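Local structure of mandelate racemase/muconate lactonizing enzyme-like protein (Rubrobacter xylanophilus DSM 9941, 3CYJ) at residues 202-207 with 222-227. The protein is a member of the mandelate racemase/muconate lactonizing group of the enolase superfamily and carries a sodium ion in its barrel domain. Residues are numbered along the deposited sequence; the frame is centred on the assembly and turned at random.
Sequences KQALYW and EPVSSE. With NA (sodium ion), chain E.
Ala204 of helix 201-215 aims its methyl group at Pro223, in the loop that leaves strand 219-221, and meets the proline ring at one corner: Ala204 CB lies 3.7 Å from Pro223 CB. The ring offers CB, the carbon bonded to CA; CG and CD lie farther from the methyl. Val224 joins from the next position with a single branch, its CG1 standing 4.3 Å from Ala204 CB. The backbones come near each other here, the CA atoms of Ala204 and Pro223 being 5.6 Å apart. Leu235 of helix 229-238 touches both Ala204 and Pro223, and Leu232 adds to the cover of the proline, so the small contact lies buried where two barrel helices and a loop meet.

Immediately before the proline, Glu222 points its chain another way. CG is anti to the carbonyl carbon (chi1 -75°) and the chain runs extended beyond it (chi2 174°), which carries the carboxylate to the sodium ion. Glu222 OE1 binds the sodium ion at 2.7 Å, while Glu222 OE2 stays 3.7 Å from it; Asp194 and Glu221 complete the three protein ligands. Farther along, the Ser225 hydroxyl turns back on its own chain in an ST turn, Ser225 OG accepting from Glu227 N at 3.0 Å through a bent bond (138°).

This is a join between the outer helical layer of an enolase-type (beta/alpha) barrel and a loop that follows one of its strands, with a metal ligand one residue from the touching proline. The side chains meet through carbon alone, in one close contact and one looser one without directional bonding, whereas the sodium ion is held, within the two segments, through Glu222 OE1, alongside Asp194 and Glu221.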
ATOM      1  N   LYS A 202      11.228 -20.270  -2.498  1.00 35.68           N
ATOM      2  CA  LYS A 202      10.447 -21.340  -3.132  1.00 35.91           C
ATOM      3  C   LYS A 202      10.823 -22.701  -2.625  1.00 36.66           C
ATOM      4  O   LYS A 202       9.993 -23.599  -2.657  1.00 39.31           O
ATOM      5  CB  LYS A 202      10.557 -21.317  -4.660  1.00 35.11           C
ATOM      6  CG  LYS A 202       9.747 -20.186  -5.314  1.00 34.07           C
ATOM      7  CD  LYS A 202       8.205 -20.401  -5.188  1.00 38.96           C
ATOM      8  CE  LYS A 202       7.424 -19.057  -5.180  1.00 34.51           C
ATOM      9  NZ  LYS A 202       7.425 -18.360  -6.550  1.00 33.24           N
ATOM     10  N   GLN A 203      12.062 -22.861  -2.158  1.00 37.61           N
ATOM     11  CA  GLN A 203      12.529 -24.098  -1.516  1.00 37.92           C
ATOM     12  C   GLN A 203      11.753 -24.298  -0.219  1.00 37.08           C
ATOM     13  O   GLN A 203      11.226 -25.388   0.063  1.00 36.13           O
ATOM     14  CB  GLN A 203      14.047 -23.984  -1.245  1.00 38.62           C
ATOM     15  CG  GLN A 203      14.828 -25.294  -1.084  1.00 45.53           C
ATOM     16  CD  GLN A 203      16.369 -25.084  -0.738  1.00 50.70           C
ATOM     17  OE1 GLN A 203      16.842 -23.931  -0.601  1.00 48.85           O
ATOM     18  NE2 GLN A 203      17.115 -26.214  -0.564  1.00 46.62           N
ATOM     19  N   ALA A 204      11.673 -23.243   0.583  1.00 36.88           N
ATOM     20  CA  ALA A 204      10.959 -23.288   1.844  1.00 36.99           C
ATOM     21  C   ALA A 204       9.452 -23.567   1.601  1.00 37.78           C
ATOM     22  O   ALA A 204       8.844 -24.358   2.287  1.00 36.77           O
ATOM     23  CB  ALA A 204      11.166 -21.971   2.619  1.00 37.09           C
ATOM     24  N   LEU A 205       8.852 -22.908   0.615  1.00 39.46           N
ATOM     25  CA  LEU A 205       7.445 -23.185   0.302  1.00 40.15           C
ATOM     26  C   LEU A 205       7.266 -24.657  -0.051  1.00 40.42           C
ATOM     27  O   LEU A 205       6.348 -25.281   0.438  1.00 41.17           O
ATOM     28  CB  LEU A 205       6.894 -22.292  -0.809  1.00 39.68           C
ATOM     29  CG  LEU A 205       5.377 -22.422  -1.158  1.00 41.53           C
ATOM     30  CD1 LEU A 205       4.448 -22.143   0.016  1.00 41.51           C
ATOM     31  CD2 LEU A 205       5.026 -21.431  -2.288  1.00 43.71           C
ATOM     32  N   TYR A 206       8.159 -25.234  -0.847  1.00 41.08           N
ATOM     33  CA  TYR A 206       8.059 -26.677  -1.163  1.00 40.47           C
ATOM     34  C   TYR A 206       8.076 -27.526   0.121  1.00 40.72           C
ATOM     35  O   TYR A 206       7.224 -28.418   0.308  1.00 39.97           O
ATOM     36  CB  TYR A 206       9.155 -27.135  -2.142  1.00 40.66           C
ATOM     37  CG  TYR A 206       9.197 -28.631  -2.239  1.00 43.01           C
ATOM     38  CD1 TYR A 206       8.338 -29.306  -3.102  1.00 46.96           C
ATOM     39  CD2 TYR A 206      10.060 -29.389  -1.422  1.00 43.18           C
ATOM     40  CE1 TYR A 206       8.330 -30.688  -3.150  1.00 48.21           C
ATOM     41  CE2 TYR A 206      10.059 -30.744  -1.465  1.00 44.86           C
ATOM     42  CZ  TYR A 206       9.199 -31.396  -2.338  1.00 47.18           C
ATOM     43  OH  TYR A 206       9.176 -32.771  -2.376  1.00 50.03           O
ATOM     44  N   TRP A 207       9.035 -27.239   1.011  1.00 40.54           N
ATOM     45  CA  TRP A 207       9.245 -28.071   2.195  1.00 40.22           C
ATOM     46  C   TRP A 207       8.170 -27.921   3.245  1.00 39.74           C
ATOM     47  O   TRP A 207       7.877 -28.880   3.912  1.00 39.96           O
ATOM     48  CB  TRP A 207      10.634 -27.886   2.827  1.00 39.33           C
ATOM     49  CG  TRP A 207      11.678 -28.567   2.008  1.00 39.85           C
ATOM     50  CD1 TRP A 207      12.642 -27.964   1.228  1.00 36.53           C
ATOM     51  CD2 TRP A 207      11.820 -29.985   1.808  1.00 39.21           C
ATOM     52  NE1 TRP A 207      13.370 -28.918   0.577  1.00 41.17           N
ATOM     53  CE2 TRP A 207      12.887 -30.172   0.913  1.00 41.84           C
ATOM     54  CE3 TRP A 207      11.164 -31.107   2.324  1.00 39.44           C
ATOM     55  CZ2 TRP A 207      13.331 -31.469   0.514  1.00 39.61           C
ATOM     56  CZ3 TRP A 207      11.601 -32.369   1.947  1.00 41.70           C
ATOM     57  CH2 TRP A 207      12.674 -32.538   1.035  1.00 40.78           C
ATOM     58  N   GLU A 222      12.309 -20.362  11.009  1.00 40.11           N
ATOM     59  CA  GLU A 222      13.407 -19.815  10.221  1.00 41.04           C
ATOM     60  C   GLU A 222      13.594 -20.488   8.867  1.00 40.65           C
ATOM     61  O   GLU A 222      14.714 -20.878   8.506  1.00 40.08           O
ATOM     62  CB  GLU A 222      14.704 -19.866  11.018  1.00 41.57           C
ATOM     63  CG  GLU A 222      14.733 -18.773  12.109  1.00 48.16           C
ATOM     64  CD  GLU A 222      15.959 -18.853  13.061  1.00 57.06           C
ATOM     65  OE1 GLU A 222      16.753 -19.821  12.979  1.00 58.03           O
ATOM     66  OE2 GLU A 222      16.114 -17.946  13.919  1.00 61.48           O
ATOM     67  N   PRO A 223      12.499 -20.560   8.082  1.00 40.65           N
ATOM     68  CA  PRO A 223      12.648 -21.253   6.809  1.00 39.96           C
ATOM     69  C   PRO A 223      13.642 -20.481   5.910  1.00 40.94           C
ATOM     70  O   PRO A 223      14.394 -21.105   5.156  1.00 41.05           O
ATOM     71  CB  PRO A 223      11.248 -21.214   6.219  1.00 37.69           C
ATOM     72  CG  PRO A 223      10.569 -19.962   6.869  1.00 40.31           C
ATOM     73  CD  PRO A 223      11.175 -19.880   8.248  1.00 40.20           C
ATOM     74  N   VAL A 224      13.593 -19.146   5.960  1.00 41.17           N
ATOM     75  CA  VAL A 224      14.528 -18.320   5.208  1.00 42.77           C
ATOM     76  C   VAL A 224      15.306 -17.473   6.197  1.00 45.14           C
ATOM     77  O   VAL A 224      14.954 -17.446   7.389  1.00 44.83           O
ATOM     78  CB  VAL A 224      13.827 -17.406   4.146  1.00 42.35           C
ATOM     79  CG1 VAL A 224      13.191 -18.246   3.066  1.00 37.22           C
ATOM     80  CG2 VAL A 224      12.832 -16.419   4.805  1.00 38.53           C
ATOM     81  N   SER A 225      16.335 -16.762   5.729  1.00 48.19           N
ATOM     82  CA  SER A 225      16.982 -15.787   6.634  1.00 51.52           C
ATOM     83  C   SER A 225      15.968 -14.900   7.317  1.00 52.63           C
ATOM     84  O   SER A 225      15.092 -14.354   6.650  1.00 53.75           O
ATOM     85  CB  SER A 225      17.906 -14.871   5.897  1.00 52.71           C
ATOM     86  OG  SER A 225      18.248 -13.772   6.761  1.00 57.58           O
ATOM     87  N   SER A 226      16.085 -14.725   8.640  1.00 54.24           N
ATOM     88  CA  SER A 226      15.098 -13.916   9.370  1.00 55.02           C
ATOM     89  C   SER A 226      15.270 -12.425   9.081  1.00 55.64           C
ATOM     90  O   SER A 226      14.402 -11.619   9.465  1.00 56.28           O
ATOM     91  CB  SER A 226      15.167 -14.154  10.887  1.00 55.23           C
ATOM     92  N   GLU A 227      16.381 -12.058   8.427  1.00 55.31           N
ATOM     93  CA  GLU A 227      16.484 -10.724   7.814  1.00 55.81           C
ATOM     94  C   GLU A 227      15.591 -10.632   6.588  1.00 54.12           C
ATOM     95  O   GLU A 227      15.281  -9.538   6.145  1.00 54.33           O
ATOM     96  CB  GLU A 227      17.929 -10.413   7.410  1.00 57.06           C
ATOM     97  CG  GLU A 227      18.709  -9.592   8.461  1.00 62.52           C
ATOM     98  CD  GLU A 227      18.801  -8.088   8.135  1.00 67.26           C
ATOM     99  OE1 GLU A 227      17.750  -7.395   8.160  1.00 72.00           O
ATOM    100  OE2 GLU A 227      19.928  -7.597   7.861  1.00 69.13           O
TER
HETATM  101 NA    NA E 371      16.346 -21.408  15.145  1.00 55.39          NA